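Local coordinates for putative nucleolar GTP-binding protein 1 (Plasmodium falciparum, PDB 2QU8), which binds guanine nucleotide through a Ras-like GTPase domain, here holding GDP, and probably acts as a nucleolar GTPase, though its cellular role is not established, at residues S43-I48 against F184-G189; N47-A52 against G191-K196; L113-I118 against G148-D153. All blocks are in the same frame, centred on the assembly; numbering follows the deposited sequence.

Interaction 1 (S43-I48 against F184-G189); sequences SSFMNI and FSTLTG. With GDP (guanosine-5'-diphosphate), chain B.
Phe45 and Thr186 meet where the helix that follows the phosphate-binding loop passes the loop after strand 179-183. The packed half of the contact is apolar. CG2 of Thr186 lies 3.7 Å from CA of Phe45 and touches CB and CD1 of the same residue, against the flank of the helix. Swung away from its own backbone N (chi1 -170°), the Phe45 ring brings its CD1 edge to 3.6 Å from CE1 of Phe184, while CE1 of Phe45 sits over one face of the Phe184 ring, offset toward the rim. The two planes are inclined at 58°, an oblique pair. Val192 and Ala195 of helix 192-222 also touch Phe45, and the ring of Phe184 rests on Ala195.

In the Ras-like GTPase fold these two elements grip opposite ends of the nucleotide, and both do so here. Ser43 N gives a nearly straight 2.7 Å bond to O3B of GDP, and Ser44 holds O2A with its backbone N and, at 2.6 Å, with OG. From the other segment, Thr186 OG1 donates a hydrogen bond to N7 of the guanine (2.5 Å) and Leu187 N bonds O6 at 2.9 Å. The loop is braced internally by an ST motif, Thr188 N to Ser185 OG.

Toward the outer end the packing thins. Ile48, partly exposed, reaches across with CD1 alone, which lies 3.4 Å from the carbonyl O of Thr186 and also meets its CB; Leu187 and Thr188, both exposed, do not touch the helix; Leu187 instead lays CB and CD2 against the guanine.

Interaction 2 (N47-A52 against G191-K196); sequences NIVSRA and GVEQAK
Val49 slots against Lys196, the two side chains running past each other in opposite directions. Lys196 can be followed outward from the helix: CB and CG each lie 4.2 Å from CG1 of Val49, and CD closes to 3.8 Å from CB of Val49 while also touching CG1. About the CG-CD bond the chain bends (chi3 76°), and again about CD-CE, leading CE and NZ away from the valine; Phe71 and His73 of strand 66-73 also touch this side chain. It is thus the aliphatic stem of the lysine that makes this contact.

One turn earlier, Val192 uses a single branch, CG1, against both neighbours: CG2 of Ile48 at 3.8 Å and CG1 of Val49 at 3.9 Å. At the outer side of the contact, where Arg51 is exposed, its NH2 reaches Glu193 OE2 at 3.5 Å, a salt bridge with only a weak hydrogen bond, the guanidinium and carboxylate planes 82° apart. The same NH2 makes a shorter bond, 2.8 Å, to the carbonyl O of Ile48, which also accepts from Arg51 N on the opposite face of its plane. With Arg51 at positive phi and Ala52 N bonded back to Asn47 O, the helix ends in a Schellman motif.

Interaction 3 (L113-I118 against G148-D153); sequences LFIIDI and GFNKID. With GDP (guanosine-5'-diphosphate), chain B.
Swinging CG of Asp117 anti to its N (chi1 173°) carries the carboxylate toward Lys151, whose CG stands beside its own N (chi1 -50°) and whose chain then runs extended. The lysine stem passes along the carboxylate, CD 3.2 Å from Asp117 OD1, and NZ meets OD2 at 2.9 Å from above the carboxylate plane, a buried salt bridge. NZ also bonds the carbonyl O of Asn39, and Cys122 N and Ser119 OG hold the carboxylate. Asn150, Lys151 and Asp153 match the NKxD motif of GTPases: Asp153 OD2 takes guanine N1 at 2.6 Å while OD1 takes N2. Asn150 OD1 accepts weakly from Lys151 N, and its ND2 bonds Val40 O.

The backbones pair as a parallel ladder, whose bonds include Ile116 N to Gly148 O (2.7 Å) and Asn150 N to Ile116 O (2.8 Å). On the Ile115 side, CG2 of Ile115 packs on CB of Asn150 at 3.5 Å. On the other face, Ile116 CD1 meets the Phe149 ring, and Ile118 CG2, just past the strand, lies 3.6 Å from Phe149 CD2.

Strands 30-35 and 179-183 border the pair; helix 126-137 packs on Phe114 and Ile116, and Phe45 of helix 42-49 on Leu113 and Ile115.

Interactions 1 and 2 share helix 42-49 and have centres about 6 Å apart. Their second segments follow closely in the chain, and CD2 of Phe184 packs 3.5 Å from CB of Ala195. Interaction 3, centred about 10 Å from interaction 1, joins it beside the guanine by a hydrogen bond, Asn150 ND2 to Thr186 OG1 (2.9 Å), and at the backbone through Phe184 N and Phe149 O (2.9 Å). Segment 43-48 binds the phosphates, 184-189 and 148-153 the guanine; Asn39, Gly41 and Lys42 add further bonds to GDP. Interaction 2 stands apart, with the Ile48 side chain about 7 Å from GDP, and its nearest atoms are about 5 Å from interaction 3.

Interaction 1 (S43-I48 against F184-G189)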
loop_
_atom_site.group_PDB
_atom_site.type_symbol
_atom_site.label_atom_id
_atom_site.label_comp_id
_atom_site.label_asym_id
_atom_site.label_seq_id
_atom_site.Cartn_x
_atom_site.Cartn_y
_atom_site.Cartn_z
ATOM N N SER A 43 -5.248 -2.738 9.449
ATOM C CA SER A 43 -4.705 -3.548 10.547
ATOM C C SER A 43 -5.164 -4.998 10.449
ATOM O O SER A 43 -4.400 -5.915 10.764
ATOM C CB SER A 43 -5.042 -2.968 11.934
ATOM O OG SER A 43 -6.430 -3.056 12.214
ATOM N N SER A 44 -6.405 -5.201 10.007
ATOM C CA SER A 44 -6.926 -6.545 9.782
ATOM C C SER A 44 -6.083 -7.286 8.740
ATOM O O SER A 44 -5.706 -8.437 8.939
ATOM C CB SER A 44 -8.387 -6.488 9.320
ATOM O OG SER A 44 -9.229 -6.035 10.358
ATOM N N PHE A 45 -5.783 -6.609 7.636
ATOM C CA PHE A 45 -5.015 -7.214 6.551
ATOM C C PHE A 45 -3.634 -7.617 7.044
ATOM O O PHE A 45 -3.168 -8.743 6.807
ATOM C CB PHE A 45 -4.882 -6.240 5.373
ATOM C CG PHE A 45 -4.318 -6.875 4.143
ATOM C CD1 PHE A 45 -5.165 -7.279 3.111
ATOM C CD2 PHE A 45 -2.958 -7.105 4.029
ATOM C CE1 PHE A 45 -4.645 -7.893 1.955
ATOM C CE2 PHE A 45 -2.425 -7.718 2.893
ATOM C CZ PHE A 45 -3.281 -8.110 1.848
ATOM N N MET A 46 -2.983 -6.687 7.740
ATOM C CA MET A 46 -1.673 -6.947 8.300
ATOM C C MET A 46 -1.678 -8.184 9.207
ATOM O O MET A 46 -0.824 -9.064 9.071
ATOM C CB MET A 46 -1.177 -5.724 9.078
ATOM C CG MET A 46 0.072 -6.007 9.881
ATOM S SD MET A 46 0.488 -4.608 10.920
ATOM C CE MET A 46 -0.872 -4.650 12.096
ATOM N N ASN A 47 -2.629 -8.234 10.138
ATOM C CA ASN A 47 -2.741 -9.364 11.078
ATOM C C ASN A 47 -2.979 -10.726 10.432
ATOM O O ASN A 47 -2.379 -11.720 10.832
ATOM C CB ASN A 47 -3.813 -9.090 12.125
ATOM C CG ASN A 47 -3.345 -8.116 13.174
ATOM O OD1 ASN A 47 -4.020 -7.132 13.461
ATOM N ND2 ASN A 47 -2.173 -8.372 13.743
ATOM N N ILE A 48 -3.853 -10.763 9.436
ATOM C CA ILE A 48 -4.129 -11.997 8.705
ATOM C C ILE A 48 -2.877 -12.561 8.020
ATOM O O ILE A 48 -2.503 -13.714 8.264
ATOM C CB ILE A 48 -5.283 -11.796 7.704
ATOM C CG1 ILE A 48 -6.592 -11.617 8.468
ATOM C CG2 ILE A 48 -5.400 -12.985 6.745
ATOM C CD1 ILE A 48 -7.654 -10.899 7.693
ATOM N N PHE A 184 -10.939 -8.157 -2.116
ATOM C CA PHE A 184 -10.905 -9.107 -1.009
ATOM C C PHE A 184 -11.813 -8.732 0.150
ATOM O O PHE A 184 -12.425 -7.657 0.177
ATOM C CB PHE A 184 -9.467 -9.320 -0.491
ATOM C CG PHE A 184 -8.718 -8.045 -0.191
ATOM C CD1 PHE A 184 -8.820 -7.436 1.068
ATOM C CD2 PHE A 184 -7.901 -7.461 -1.157
ATOM C CE1 PHE A 184 -8.132 -6.257 1.350
ATOM C CE2 PHE A 184 -7.202 -6.278 -0.884
ATOM C CZ PHE A 184 -7.319 -5.675 0.378
ATOM N N SER A 185 -11.902 -9.649 1.101
ATOM C CA SER A 185 -12.592 -9.396 2.342
ATOM C C SER A 185 -11.706 -9.831 3.493
ATOM O O SER A 185 -11.436 -11.017 3.650
ATOM C CB SER A 185 -13.917 -10.155 2.388
ATOM O OG SER A 185 -14.431 -10.161 3.712
ATOM N N THR A 186 -11.259 -8.871 4.301
ATOM C CA THR A 186 -10.509 -9.199 5.504
ATOM C C THR A 186 -11.421 -9.734 6.630
ATOM O O THR A 186 -10.937 -10.138 7.689
ATOM C CB THR A 186 -9.585 -8.022 5.992
ATOM O OG1 THR A 186 -10.310 -6.790 6.023
ATOM C CG2 THR A 186 -8.386 -7.853 5.070
ATOM N N LEU A 187 -12.735 -9.747 6.405
ATOM C CA LEU A 187 -13.642 -10.399 7.353
ATOM C C LEU A 187 -13.849 -11.881 7.022
ATOM O O LEU A 187 -13.908 -12.711 7.920
ATOM C CB LEU A 187 -14.991 -9.666 7.473
ATOM C CG LEU A 187 -15.909 -10.042 8.654
ATOM C CD1 LEU A 187 -15.256 -9.778 10.026
ATOM C CD2 LEU A 187 -17.234 -9.300 8.557
ATOM N N THR A 188 -13.954 -12.219 5.741
ATOM C CA THR A 188 -14.172 -13.626 5.367
ATOM C C THR A 188 -12.909 -14.355 4.924
ATOM O O THR A 188 -12.911 -15.588 4.851
ATOM C CB THR A 188 -15.231 -13.786 4.264
ATOM O OG1 THR A 188 -14.775 -13.133 3.075
ATOM C CG2 THR A 188 -16.570 -13.205 4.709
ATOM N N GLY A 189 -11.855 -13.602 4.605
ATOM C CA GLY A 189 -10.582 -14.174 4.140
ATOM C C GLY A 189 -10.449 -14.329 2.631
ATOM O O GLY A 189 -9.339 -14.476 2.108
HETATM P PB GDP B . -8.053 -0.046 9.856
HETATM O O1B GDP B . -8.417 1.066 10.826
HETATM O O2B GDP B . -7.751 0.566 8.516
HETATM O O3B GDP B . -6.820 -0.697 10.401
HETATM O O3A GDP B . -9.271 -1.078 9.711
HETATM P PA GDP B . -9.562 -2.313 10.718
HETATM O O1A GDP B . -9.361 -1.874 12.157
HETATM O O2A GDP B . -8.693 -3.488 10.389
HETATM O "O5'" GDP B . -11.104 -2.581 10.396
HETATM C "C5'" GDP B . -12.094 -1.616 10.784
HETATM C "C4'" GDP B . -13.439 -2.296 11.001
HETATM O "O4'" GDP B . -13.809 -2.999 9.808
HETATM C "C3'" GDP B . -13.376 -3.348 12.099
HETATM O "O3'" GDP B . -14.615 -3.358 12.807
HETATM C "C2'" GDP B . -13.205 -4.642 11.335
HETATM O "O2'" GDP B . -13.640 -5.775 12.086
HETATM C "C1'" GDP B . -14.045 -4.379 10.098
HETATM N N9 GDP B . -13.639 -5.134 8.898
HETATM C C8 GDP B . -12.372 -5.413 8.528
HETATM N N7 GDP B . -12.357 -6.098 7.359
HETATM C C5 GDP B . -13.637 -6.261 6.967
HETATM C C6 GDP B . -14.325 -6.889 5.815
HETATM O O6 GDP B . -13.658 -7.451 4.917
HETATM N N1 GDP B . -15.670 -6.847 5.779
HETATM C C2 GDP B . -16.403 -6.246 6.740
HETATM N N2 GDP B . -17.756 -6.239 6.627
HETATM N N3 GDP B . -15.830 -5.642 7.818
HETATM C C4 GDP B . -14.478 -5.614 7.981
#

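Interaction 2 (N47-A52 against G191-K196)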
loop_
_atom_site.group_PDB
_atom_site.type_symbol
_atom_site.label_atom_id
_atom_site.label_comp_id
_atom_site.label_asym_id
_atom_site.label_seq_id
_atom_site.Cartn_x
_atom_site.Cartn_y
_atom_site.Cartn_z
ATOM N N ASN A 47 -2.629 -8.234 10.138
ATOM C CA ASN A 47 -2.741 -9.364 11.078
ATOM C C ASN A 47 -2.979 -10.726 10.432
ATOM O O ASN A 47 -2.379 -11.720 10.832
ATOM C CB ASN A 47 -3.813 -9.090 12.125
ATOM C CG ASN A 47 -3.345 -8.116 13.174
ATOM O OD1 ASN A 47 -4.020 -7.132 13.461
ATOM N ND2 ASN A 47 -2.173 -8.372 13.743
ATOM N N ILE A 48 -3.853 -10.763 9.436
ATOM C CA ILE A 48 -4.129 -11.997 8.705
ATOM C C ILE A 48 -2.877 -12.561 8.020
ATOM O O ILE A 48 -2.503 -13.714 8.264
ATOM C CB ILE A 48 -5.283 -11.796 7.704
ATOM C CG1 ILE A 48 -6.592 -11.617 8.468
ATOM C CG2 ILE A 48 -5.400 -12.985 6.745
ATOM C CD1 ILE A 48 -7.654 -10.899 7.693
ATOM N N VAL A 49 -2.220 -11.748 7.193
ATOM C CA VAL A 49 -1.099 -12.220 6.373
ATOM C C VAL A 49 0.164 -12.499 7.189
ATOM O O VAL A 49 0.991 -13.309 6.792
ATOM C CB VAL A 49 -0.786 -11.273 5.170
ATOM C CG1 VAL A 49 -2.029 -11.079 4.309
ATOM C CG2 VAL A 49 -0.216 -9.919 5.636
ATOM N N SER A 50 0.308 -11.841 8.335
ATOM C CA SER A 50 1.480 -12.063 9.168
ATOM C C SER A 50 1.225 -13.072 10.300
ATOM O O SER A 50 2.117 -13.332 11.108
ATOM C CB SER A 50 1.982 -10.741 9.744
ATOM O OG SER A 50 1.053 -10.252 10.677
ATOM N N ARG A 51 0.019 -13.645 10.332
ATOM C CA ARG A 51 -0.449 -14.488 11.445
ATOM C C ARG A 51 -0.182 -13.807 12.789
ATOM O O ARG A 51 0.276 -14.441 13.746
ATOM C CB ARG A 51 0.183 -15.886 11.402
ATOM C CG ARG A 51 0.071 -16.604 10.060
ATOM C CD ARG A 51 -1.374 -16.854 9.687
ATOM N NE ARG A 51 -1.532 -17.812 8.592
ATOM C CZ ARG A 51 -1.989 -17.515 7.376
ATOM N NH1 ARG A 51 -2.092 -18.474 6.467
ATOM N NH2 ARG A 51 -2.340 -16.269 7.061
ATOM N N ALA A 52 -0.462 -12.505 12.832
ATOM C CA ALA A 52 -0.222 -11.649 14.002
ATOM C C ALA A 52 1.229 -11.590 14.502
ATOM O O ALA A 52 1.479 -11.195 15.651
ATOM C CB ALA A 52 -1.196 -11.990 15.150
ATOM N N GLY A 191 -9.871 -13.910 -1.118
ATOM C CA GLY A 191 -9.020 -13.020 -1.912
ATOM C C GLY A 191 -7.833 -12.372 -1.211
ATOM O O GLY A 191 -7.019 -11.711 -1.854
ATOM N N VAL A 192 -7.733 -12.545 0.107
ATOM C CA VAL A 192 -6.686 -11.880 0.893
ATOM C C VAL A 192 -5.274 -12.358 0.524
ATOM O O VAL A 192 -4.380 -11.548 0.272
ATOM C CB VAL A 192 -6.935 -12.012 2.417
ATOM C CG1 VAL A 192 -5.703 -11.573 3.210
ATOM C CG2 VAL A 192 -8.149 -11.188 2.832
ATOM N N GLU A 193 -5.084 -13.672 0.492
ATOM C CA GLU A 193 -3.798 -14.245 0.102
ATOM C C GLU A 193 -3.425 -13.892 -1.335
ATOM O O GLU A 193 -2.272 -13.565 -1.617
ATOM C CB GLU A 193 -3.779 -15.759 0.346
ATOM C CG GLU A 193 -3.739 -16.132 1.841
ATOM C CD GLU A 193 -2.451 -15.681 2.539
ATOM O OE1 GLU A 193 -1.380 -15.738 1.890
ATOM O OE2 GLU A 193 -2.509 -15.278 3.732
ATOM N N GLN A 194 -4.411 -13.918 -2.231
ATOM C CA GLN A 194 -4.215 -13.456 -3.611
ATOM C C GLN A 194 -3.711 -12.011 -3.693
ATOM O O GLN A 194 -2.794 -11.718 -4.457
ATOM C CB GLN A 194 -5.509 -13.604 -4.430
ATOM C CG GLN A 194 -5.823 -15.029 -4.872
ATOM C CD GLN A 194 -4.715 -15.657 -5.730
ATOM O OE1 GLN A 194 -4.415 -16.846 -5.591
ATOM N NE2 GLN A 194 -4.096 -14.857 -6.602
ATOM N N ALA A 195 -4.322 -11.118 -2.911
ATOM C CA ALA A 195 -3.902 -9.715 -2.826
ATOM C C ALA A 195 -2.449 -9.575 -2.351
ATOM O O ALA A 195 -1.685 -8.757 -2.874
ATOM C CB ALA A 195 -4.833 -8.949 -1.908
ATOM N N LYS A 196 -2.086 -10.381 -1.359
ATOM C CA LYS A 196 -0.726 -10.421 -0.828
ATOM C C LYS A 196 0.274 -10.871 -1.900
ATOM O O LYS A 196 1.348 -10.290 -2.044
ATOM C CB LYS A 196 -0.672 -11.349 0.384
ATOM C CG LYS A 196 0.662 -11.357 1.116
ATOM C CD LYS A 196 0.788 -12.583 2.010
ATOM C CE LYS A 196 1.089 -13.846 1.214
ATOM N NZ LYS A 196 2.239 -13.631 0.296
#

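Interaction 3 (L113-I118 against G148-D153)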
loop_
_atom_site.group_PDB
_atom_site.type_symbol
_atom_site.label_atom_id
_atom_site.label_comp_id
_atom_site.label_asym_id
_atom_site.label_seq_id
_atom_site.Cartn_x
_atom_site.Cartn_y
_atom_site.Cartn_z
ATOM N N LEU A 113 0.205 -0.873 -0.594
ATOM C CA LEU A 113 -1.139 -1.416 -0.686
ATOM C C LEU A 113 -2.093 -0.366 -0.124
ATOM O O LEU A 113 -2.170 -0.184 1.092
ATOM C CB LEU A 113 -1.271 -2.753 0.056
ATOM C CG LEU A 113 -2.657 -3.421 0.113
ATOM C CD1 LEU A 113 -3.325 -3.557 -1.261
ATOM C CD2 LEU A 113 -2.553 -4.781 0.779
ATOM N N PHE A 114 -2.781 0.332 -1.024
ATOM C CA PHE A 114 -3.795 1.319 -0.664
ATOM C C PHE A 114 -5.159 0.656 -0.704
ATOM O O PHE A 114 -5.639 0.236 -1.766
ATOM C CB PHE A 114 -3.765 2.565 -1.579
ATOM C CG PHE A 114 -4.669 3.683 -1.105
ATOM C CD1 PHE A 114 -4.178 4.692 -0.277
ATOM C CD2 PHE A 114 -6.017 3.707 -1.456
ATOM C CE1 PHE A 114 -5.016 5.717 0.179
ATOM C CE2 PHE A 114 -6.862 4.723 -1.003
ATOM C CZ PHE A 114 -6.359 5.728 -0.190
ATOM N N ILE A 115 -5.781 0.569 0.466
ATOM C CA ILE A 115 -7.040 -0.126 0.606
ATOM C C ILE A 115 -8.216 0.844 0.584
ATOM O O ILE A 115 -8.237 1.835 1.324
ATOM C CB ILE A 115 -7.080 -1.002 1.881
ATOM C CG1 ILE A 115 -5.920 -2.018 1.859
ATOM C CG2 ILE A 115 -8.451 -1.689 2.012
ATOM C CD1 ILE A 115 -5.860 -2.973 3.046
ATOM N N ILE A 116 -9.170 0.542 -0.296
ATOM C CA ILE A 116 -10.453 1.216 -0.369
ATOM C C ILE A 116 -11.522 0.246 0.125
ATOM O O ILE A 116 -11.655 -0.871 -0.389
ATOM C CB ILE A 116 -10.792 1.678 -1.824
ATOM C CG1 ILE A 116 -9.775 2.717 -2.323
ATOM C CG2 ILE A 116 -12.233 2.226 -1.920
ATOM C CD1 ILE A 116 -9.893 3.067 -3.809
ATOM N N ASP A 117 -12.255 0.677 1.145
ATOM C CA ASP A 117 -13.455 -0.009 1.617
ATOM C C ASP A 117 -14.641 0.350 0.701
ATOM O O ASP A 117 -15.258 1.412 0.848
ATOM C CB ASP A 117 -13.716 0.392 3.080
ATOM C CG ASP A 117 -15.034 -0.137 3.626
ATOM O OD1 ASP A 117 -15.668 -1.009 2.990
ATOM O OD2 ASP A 117 -15.437 0.327 4.711
ATOM N N ILE A 118 -14.946 -0.534 -0.255
ATOM C CA ILE A 118 -16.022 -0.275 -1.222
ATOM C C ILE A 118 -17.429 -0.415 -0.652
ATOM O O ILE A 118 -18.396 -0.069 -1.320
ATOM C CB ILE A 118 -15.915 -1.140 -2.515
ATOM C CG1 ILE A 118 -15.868 -2.643 -2.204
ATOM C CG2 ILE A 118 -14.757 -0.665 -3.387
ATOM C CD1 ILE A 118 -16.281 -3.523 -3.415
ATOM N N GLY A 148 -6.343 -2.045 -3.212
ATOM C CA GLY A 148 -7.138 -3.113 -2.639
ATOM C C GLY A 148 -8.569 -2.669 -2.443
ATOM O O GLY A 148 -8.826 -1.670 -1.770
ATOM N N PHE A 149 -9.504 -3.390 -3.049
ATOM C CA PHE A 149 -10.922 -3.163 -2.794
ATOM C C PHE A 149 -11.391 -4.150 -1.746
ATOM O O PHE A 149 -11.538 -5.341 -2.014
ATOM C CB PHE A 149 -11.742 -3.245 -4.081
ATOM C CG PHE A 149 -11.274 -2.296 -5.128
ATOM C CD1 PHE A 149 -10.547 -2.748 -6.217
ATOM C CD2 PHE A 149 -11.502 -0.930 -4.991
ATOM C CE1 PHE A 149 -10.084 -1.853 -7.182
ATOM C CE2 PHE A 149 -11.045 -0.035 -5.949
ATOM C CZ PHE A 149 -10.334 -0.500 -7.042
ATOM N N ASN A 150 -11.588 -3.637 -0.538
ATOM C CA ASN A 150 -11.902 -4.456 0.615
ATOM C C ASN A 150 -13.377 -4.425 0.990
ATOM O O ASN A 150 -14.122 -3.555 0.546
ATOM C CB ASN A 150 -11.047 -4.027 1.814
ATOM C CG ASN A 150 -10.973 -5.088 2.891
ATOM O OD1 ASN A 150 -11.258 -6.256 2.640
ATOM N ND2 ASN A 150 -10.577 -4.689 4.096
ATOM N N LYS A 151 -13.755 -5.378 1.841
ATOM C CA LYS A 151 -15.109 -5.562 2.385
ATOM C C LYS A 151 -16.131 -5.982 1.325
ATOM O O LYS A 151 -17.301 -5.600 1.392
ATOM C CB LYS A 151 -15.581 -4.344 3.208
ATOM C CG LYS A 151 -14.574 -3.878 4.273
ATOM C CD LYS A 151 -15.259 -3.120 5.402
ATOM C CE LYS A 151 -14.232 -2.496 6.346
ATOM N NZ LYS A 151 -14.809 -1.311 7.064
ATOM N N ILE A 152 -15.677 -6.784 0.360
ATOM C CA ILE A 152 -16.545 -7.301 -0.717
ATOM C C ILE A 152 -17.674 -8.200 -0.193
ATOM O O ILE A 152 -18.633 -8.475 -0.913
ATOM C CB ILE A 152 -15.744 -8.068 -1.808
ATOM C CG1 ILE A 152 -15.045 -9.288 -1.193
ATOM C CG2 ILE A 152 -14.775 -7.127 -2.531
ATOM C CD1 ILE A 152 -14.381 -10.204 -2.177
ATOM N N ASP A 153 -17.548 -8.654 1.056
ATOM C CA ASP A 153 -18.623 -9.375 1.733
ATOM C C ASP A 153 -19.853 -8.485 1.936
ATOM O O ASP A 153 -20.940 -8.981 2.215
ATOM C CB ASP A 153 -18.148 -9.938 3.079
ATOM C CG ASP A 153 -17.671 -8.855 4.039
ATOM O OD1 ASP A 153 -18.298 -8.690 5.103
ATOM O OD2 ASP A 153 -16.676 -8.166 3.728
HETATM P PB GDP B . -8.053 -0.046 9.856
HETATM O O1B GDP B . -8.417 1.066 10.826
HETATM O O2B GDP B . -7.751 0.566 8.516
HETATM O O3B GDP B . -6.820 -0.697 10.401
HETATM O O3A GDP B . -9.271 -1.078 9.711
HETATM P PA GDP B . -9.562 -2.313 10.718
HETATM O O1A GDP B . -9.361 -1.874 12.157
HETATM O O2A GDP B . -8.693 -3.488 10.389
HETATM O "O5'" GDP B . -11.104 -2.581 10.396
HETATM C "C5'" GDP B . -12.094 -1.616 10.784
HETATM C "C4'" GDP B . -13.439 -2.296 11.001
HETATM O "O4'" GDP B . -13.809 -2.999 9.808
HETATM C "C3'" GDP B . -13.376 -3.348 12.099
HETATM O "O3'" GDP B . -14.615 -3.358 12.807
HETATM C "C2'" GDP B . -13.205 -4.642 11.335
HETATM O "O2'" GDP B . -13.640 -5.775 12.086
HETATM C "C1'" GDP B . -14.045 -4.379 10.098
HETATM N N9 GDP B . -13.639 -5.134 8.898
HETATM C C8 GDP B . -12.372 -5.413 8.528
HETATM N N7 GDP B . -12.357 -6.098 7.359
HETATM C C5 GDP B . -13.637 -6.261 6.967
HETATM C C6 GDP B . -14.325 -6.889 5.815
HETATM O O6 GDP B . -13.658 -7.451 4.917
HETATM N N1 GDP B . -15.670 -6.847 5.779
HETATM C C2 GDP B . -16.403 -6.246 6.740
HETATM N N2 GDP B . -17.756 -6.239 6.627
HETATM N N3 GDP B . -15.830 -5.642 7.818
HETATM C C4 GDP B . -14.478 -5.614 7.981
#